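PDB 5GKE: endonuclease NucS, which binds double-stranded DNA as a mismatch restriction endonuclease and probably also cuts the single-stranded ends of branched DNA. Local coordinates for residues K207-S219 and L225-P237. The protein carries 1 engineered substitution. Numbering follows the deposited sequence.
Sequences KVRGILVAPSLTS and LEKEGLEFRKLEP. With nucleotides of chain D.
Arg209 grips Glu231 side-on: NE reaches OE1 at 2.9 Å and NH2 reaches OE2 at 2.9 Å, each oxygen offering its syn lone pair. A bend at chi3 (64°) brings these nitrogens against the carboxylate; the planes lie 15° apart, and both N-H...O angles are 172°. Arg209 NH1 turns to Glu147 and Asp170, using the several donors that make arginine apt here. Replacing Arg209 by an alanine would probably leave the Glu231 carboxylate without its side-on mate and deprive Glu147 and Asp170 of a positive partner.

Alongside, strands 208-214 and 231-234 pair in parallel, joined through helix 219-227 as a beta-alpha-beta unit of the PDDEXK nuclease domain. Glu231 N donates to Gly210 O, Leu212 N to Glu231 O, and Arg233 N to Leu212 O; Ala214 N to Arg233 O is weak at 3.3 Å. Leu235 N continues the ladder to Ala214 O (2.8 Å), whereas Pro215 N, 3.1 Å from Leu235 O, has no hydrogen to give and ends it.

Leu217 and Phe232 slide past each other in opposite directions, CD2 3.3 Å from CE1 and oblique to the ring. Ser219 N donates to OP1 of DA3 of chain D (3.1 Å). Backbone bonds thus satisfy the edge strand's inner side, charge pairing ties its start, and the connecting helix's first N-H meets DNA phosphate.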
loop_
_atom_site.group_PDB
_atom_site.type_symbol
_atom_site.label_atom_id
_atom_site.label_comp_id
_atom_site.label_asym_id
_atom_site.label_seq_id
_atom_site.Cartn_x
_atom_site.Cartn_y
_atom_site.Cartn_z
ATOM N N LYS A 207 -33.402 17.102 5.618
ATOM C CA LYS A 207 -32.910 17.361 6.974
ATOM C C LYS A 207 -31.497 16.818 7.251
ATOM O O LYS A 207 -31.122 16.632 8.409
ATOM C CB LYS A 207 -33.888 16.794 8.009
ATOM C CG LYS A 207 -35.200 17.577 8.100
ATOM C CD LYS A 207 -34.991 18.975 8.694
ATOM C CE LYS A 207 -35.970 19.278 9.827
ATOM N NZ LYS A 207 -35.366 20.075 10.940
ATOM N N VAL A 208 -30.768 16.459 6.198
ATOM C CA VAL A 208 -29.409 15.946 6.343
ATOM C C VAL A 208 -28.332 16.957 5.923
ATOM O O VAL A 208 -28.419 17.573 4.863
ATOM C CB VAL A 208 -29.243 14.661 5.534
ATOM C CG1 VAL A 208 -27.882 14.056 5.774
ATOM C CG2 VAL A 208 -30.326 13.669 5.931
ATOM N N ARG A 209 -27.335 17.139 6.785
ATOM C CA ARG A 209 -26.133 17.914 6.461
ATOM C C ARG A 209 -24.918 16.994 6.332
ATOM O O ARG A 209 -24.764 16.077 7.138
ATOM C CB ARG A 209 -25.845 18.953 7.532
ATOM C CG ARG A 209 -26.822 20.096 7.604
ATOM C CD ARG A 209 -26.621 20.848 8.904
ATOM N NE ARG A 209 -25.303 21.472 8.983
ATOM C CZ ARG A 209 -24.704 21.804 10.120
ATOM N NH1 ARG A 209 -25.298 21.533 11.270
ATOM N NH2 ARG A 209 -23.502 22.383 10.113
ATOM N N GLY A 210 -24.121 17.167 5.276
ATOM C CA GLY A 210 -22.802 16.557 5.209
ATOM C C GLY A 210 -21.674 17.490 5.599
ATOM O O GLY A 210 -21.642 18.653 5.187
ATOM N N ILE A 211 -20.679 16.968 6.299
ATOM C CA ILE A 211 -19.539 17.799 6.651
ATOM C C ILE A 211 -18.250 17.036 6.424
ATOM O O ILE A 211 -18.057 15.948 6.966
ATOM C CB ILE A 211 -19.577 18.267 8.111
ATOM C CG1 ILE A 211 -20.897 18.958 8.436
ATOM C CG2 ILE A 211 -18.402 19.195 8.393
ATOM C CD1 ILE A 211 -20.885 19.647 9.788
ATOM N N LEU A 212 -17.377 17.607 5.605
ATOM C CA LEU A 212 -16.057 17.046 5.411
ATOM C C LEU A 212 -15.141 17.637 6.466
ATOM O O LEU A 212 -15.086 18.848 6.655
ATOM C CB LEU A 212 -15.524 17.330 4.005
ATOM C CG LEU A 212 -14.126 16.793 3.680
ATOM C CD1 LEU A 212 -13.977 15.333 4.036
ATOM C CD2 LEU A 212 -13.874 16.970 2.223
ATOM N N VAL A 213 -14.450 16.774 7.183
ATOM C CA VAL A 213 -13.617 17.230 8.272
ATOM C C VAL A 213 -12.196 16.759 7.981
ATOM O O VAL A 213 -11.902 15.565 8.004
ATOM C CB VAL A 213 -14.145 16.693 9.635
ATOM C CG1 VAL A 213 -13.292 17.176 10.788
ATOM C CG2 VAL A 213 -15.590 17.108 9.836
ATOM N N ALA A 214 -11.319 17.704 7.684
ATOM C CA ALA A 214 -9.950 17.380 7.325
ATOM C C ALA A 214 -9.068 18.594 7.602
ATOM O O ALA A 214 -9.572 19.653 7.952
ATOM C CB ALA A 214 -9.882 16.971 5.858
ATOM N N PRO A 215 -7.748 18.445 7.473
ATOM C CA PRO A 215 -6.912 19.647 7.625
ATOM C C PRO A 215 -6.981 20.618 6.431
ATOM O O PRO A 215 -6.634 21.781 6.595
ATOM C CB PRO A 215 -5.498 19.073 7.796
ATOM C CG PRO A 215 -5.577 17.641 7.386
ATOM C CD PRO A 215 -6.974 17.200 7.624
ATOM N N SER A 216 -7.437 20.147 5.272
ATOM C CA SER A 216 -7.511 20.957 4.051
ATOM C C SER A 216 -8.116 20.131 2.912
ATOM O O SER A 216 -8.339 18.931 3.070
ATOM C CB SER A 216 -6.125 21.463 3.634
ATOM O OG SER A 216 -5.273 20.375 3.312
ATOM N N LEU A 217 -8.351 20.780 1.769
ATOM C CA LEU A 217 -8.930 20.156 0.571
ATOM C C LEU A 217 -8.117 20.380 -0.692
ATOM O O LEU A 217 -7.468 21.414 -0.837
ATOM C CB LEU A 217 -10.318 20.719 0.292
ATOM C CG LEU A 217 -11.235 20.874 1.476
ATOM C CD1 LEU A 217 -12.544 21.469 1.010
ATOM C CD2 LEU A 217 -11.415 19.485 2.011
ATOM N N THR A 218 -8.192 19.444 -1.629
ATOM C CA THR A 218 -7.676 19.710 -2.963
ATOM C C THR A 218 -8.635 20.622 -3.705
ATOM O O THR A 218 -9.795 20.777 -3.303
ATOM C CB THR A 218 -7.473 18.439 -3.774
ATOM O OG1 THR A 218 -8.741 17.802 -4.000
ATOM C CG2 THR A 218 -6.548 17.500 -3.034
ATOM N N SER A 219 -8.144 21.240 -4.774
ATOM C CA SER A 219 -8.974 22.090 -5.614
ATOM C C SER A 219 -10.296 21.417 -6.003
ATOM O O SER A 219 -11.380 21.989 -5.839
ATOM C CB SER A 219 -8.204 22.475 -6.873
ATOM O OG SER A 219 -7.624 21.320 -7.464
ATOM N N LEU A 225 -17.353 19.817 -3.382
ATOM C CA LEU A 225 -18.005 20.025 -2.108
ATOM C C LEU A 225 -19.036 21.123 -2.250
ATOM O O LEU A 225 -20.215 20.925 -1.973
ATOM C CB LEU A 225 -16.981 20.403 -1.037
ATOM C CG LEU A 225 -17.478 20.298 0.397
ATOM C CD1 LEU A 225 -17.568 18.841 0.798
ATOM C CD2 LEU A 225 -16.575 21.070 1.347
ATOM N N GLU A 226 -18.567 22.280 -2.700
ATOM C CA GLU A 226 -19.393 23.466 -2.822
ATOM C C GLU A 226 -20.549 23.261 -3.780
ATOM O O GLU A 226 -21.683 23.619 -3.478
ATOM C CB GLU A 226 -18.542 24.641 -3.273
ATOM C CG GLU A 226 -17.575 25.101 -2.209
ATOM C CD GLU A 226 -16.600 26.143 -2.718
ATOM O OE1 GLU A 226 -16.482 26.292 -3.956
ATOM O OE2 GLU A 226 -15.956 26.812 -1.879
ATOM N N LYS A 227 -20.260 22.668 -4.930
ATOM C CA LYS A 227 -21.290 22.391 -5.912
ATOM C C LYS A 227 -22.433 21.615 -5.277
ATOM O O LYS A 227 -23.586 21.877 -5.541
ATOM C CB LYS A 227 -20.704 21.616 -7.102
ATOM C CG LYS A 227 -21.735 20.859 -7.961
ATOM C CD LYS A 227 -21.079 20.222 -9.197
ATOM C CE LYS A 227 -22.016 19.244 -9.916
ATOM N NZ LYS A 227 -22.306 17.990 -9.137
ATOM N N GLU A 228 -22.115 20.673 -4.409
ATOM C CA GLU A 228 -23.148 19.787 -3.899
ATOM C C GLU A 228 -23.799 20.308 -2.631
ATOM O O GLU A 228 -24.621 19.627 -2.031
ATOM C CB GLU A 228 -22.568 18.401 -3.663
ATOM C CG GLU A 228 -22.499 17.599 -4.935
ATOM C CD GLU A 228 -23.862 17.408 -5.542
ATOM O OE1 GLU A 228 -23.954 17.385 -6.789
ATOM O OE2 GLU A 228 -24.839 17.262 -4.768
ATOM N N GLY A 229 -23.430 21.520 -2.233
ATOM C CA GLY A 229 -23.928 22.103 -1.002
ATOM C C GLY A 229 -23.498 21.341 0.241
ATOM O O GLY A 229 -24.298 21.103 1.135
ATOM N N LEU A 230 -22.224 20.966 0.300
ATOM C CA LEU A 230 -21.701 20.216 1.434
ATOM C C LEU A 230 -20.727 21.112 2.185
ATOM O O LEU A 230 -20.225 22.080 1.620
ATOM C CB LEU A 230 -21.038 18.918 0.970
ATOM C CG LEU A 230 -22.010 17.845 0.472
ATOM C CD1 LEU A 230 -21.281 16.637 -0.057
ATOM C CD2 LEU A 230 -22.915 17.426 1.592
ATOM N N GLU A 231 -20.509 20.843 3.469
ATOM C CA GLU A 231 -19.702 21.751 4.277
ATOM C C GLU A 231 -18.298 21.225 4.569
ATOM O O GLU A 231 -17.976 20.082 4.268
ATOM C CB GLU A 231 -20.420 22.039 5.588
ATOM C CG GLU A 231 -21.795 22.643 5.414
ATOM C CD GLU A 231 -22.610 22.590 6.693
ATOM O OE1 GLU A 231 -23.697 21.965 6.675
ATOM O OE2 GLU A 231 -22.161 23.167 7.713
ATOM N N PHE A 232 -17.494 22.068 5.207
ATOM C CA PHE A 232 -16.121 21.748 5.552
ATOM C C PHE A 232 -15.761 22.350 6.900
ATOM O O PHE A 232 -16.071 23.503 7.175
ATOM C CB PHE A 232 -15.156 22.258 4.475
ATOM C CG PHE A 232 -13.692 22.171 4.863
ATOM C CD1 PHE A 232 -12.956 21.028 4.601
ATOM C CD2 PHE A 232 -13.051 23.245 5.473
ATOM C CE1 PHE A 232 -11.613 20.950 4.956
ATOM C CE2 PHE A 232 -11.712 23.172 5.828
ATOM C CZ PHE A 232 -10.994 22.024 5.569
ATOM N N ARG A 233 -15.108 21.556 7.736
ATOM C CA ARG A 233 -14.532 22.044 8.982
ATOM C C ARG A 233 -13.069 21.613 9.032
ATOM O O ARG A 233 -12.766 20.428 8.906
ATOM C CB ARG A 233 -15.290 21.512 10.204
ATOM C CG ARG A 233 -14.985 22.289 11.512
ATOM C CD ARG A 233 -15.825 23.573 11.580
ATOM N NE ARG A 233 -17.051 23.440 10.784
ATOM C CZ ARG A 233 -17.947 24.407 10.585
ATOM N NH1 ARG A 233 -17.763 25.614 11.120
ATOM N NH2 ARG A 233 -19.024 24.163 9.835
ATOM N N LYS A 234 -12.171 22.581 9.180
ATOM C CA LYS A 234 -10.747 22.299 9.294
ATOM C C LYS A 234 -10.443 21.636 10.628
ATOM O O LYS A 234 -10.778 22.165 11.683
ATOM C CB LYS A 234 -9.930 23.584 9.150
ATOM C CG LYS A 234 -8.422 23.434 9.395
ATOM C CD LYS A 234 -7.622 24.566 8.716
ATOM C CE LYS A 234 -7.980 24.680 7.222
ATOM N NZ LYS A 234 -7.237 25.733 6.472
ATOM N N LEU A 235 -9.847 20.450 10.579
ATOM C CA LEU A 235 -9.385 19.783 11.789
ATOM C C LEU A 235 -8.130 18.947 11.507
ATOM O O LEU A 235 -8.094 18.184 10.545
ATOM C CB LEU A 235 -10.496 18.904 12.355
ATOM C CG LEU A 235 -10.286 18.393 13.773
ATOM C CD1 LEU A 235 -10.375 19.544 14.746
ATOM C CD2 LEU A 235 -11.310 17.325 14.097
ATOM N N GLU A 236 -7.113 19.083 12.350
ATOM C CA GLU A 236 -5.900 18.279 12.220
ATOM C C GLU A 236 -5.984 17.046 13.107
ATOM O O GLU A 236 -6.534 17.114 14.205
ATOM C CB GLU A 236 -4.667 19.109 12.567
ATOM C CG GLU A 236 -4.592 20.419 11.806
ATOM C CD GLU A 236 -3.203 20.703 11.264
ATOM O OE1 GLU A 236 -2.541 21.637 11.773
ATOM O OE2 GLU A 236 -2.777 19.993 10.325
ATOM N N PRO A 237 -5.472 15.903 12.625
ATOM C CA PRO A 237 -5.444 14.730 13.507
ATOM C C PRO A 237 -4.587 15.028 14.735
ATOM O O PRO A 237 -3.494 15.571 14.602
ATOM C CB PRO A 237 -4.825 13.631 12.630
ATOM C CG PRO A 237 -4.095 14.356 11.558
ATOM C CD PRO A 237 -4.855 15.634 11.317
ATOM P P DA D 3 -3.919 20.095 -4.596
ATOM O OP1 DA D 3 -5.044 21.039 -4.440
ATOM O OP2 DA D 3 -3.567 19.155 -3.507
ATOM O "O5'" DA D 3 -4.211 19.261 -5.910
ATOM C "C5'" DA D 3 -4.811 19.893 -7.001
ATOM C "C4'" DA D 3 -5.110 18.889 -8.092
ATOM O "O4'" DA D 3 -3.905 18.144 -8.403
ATOM C "C3'" DA D 3 -6.170 17.842 -7.740
ATOM O "O3'" DA D 3 -6.968 17.595 -8.889
ATOM C "C2'" DA D 3 -5.322 16.618 -7.368
ATOM C "C1'" DA D 3 -4.196 16.762 -8.378
ATOM N N9 DA D 3 -2.964 16.042 -8.054
ATOM C C8 DA D 3 -2.204 16.154 -6.920
ATOM N N7 DA D 3 -1.125 15.402 -6.928
ATOM C C5 DA D 3 -1.178 14.761 -8.157
ATOM C C6 DA D 3 -0.320 13.829 -8.782
ATOM N N6 DA D 3 0.796 13.361 -8.219
ATOM N N1 DA D 3 -0.664 13.389 -10.013
ATOM C C2 DA D 3 -1.789 13.859 -10.577
ATOM N N3 DA D 3 -2.667 14.739 -10.090
ATOM C C4 DA D 3 -2.300 15.151 -8.864
#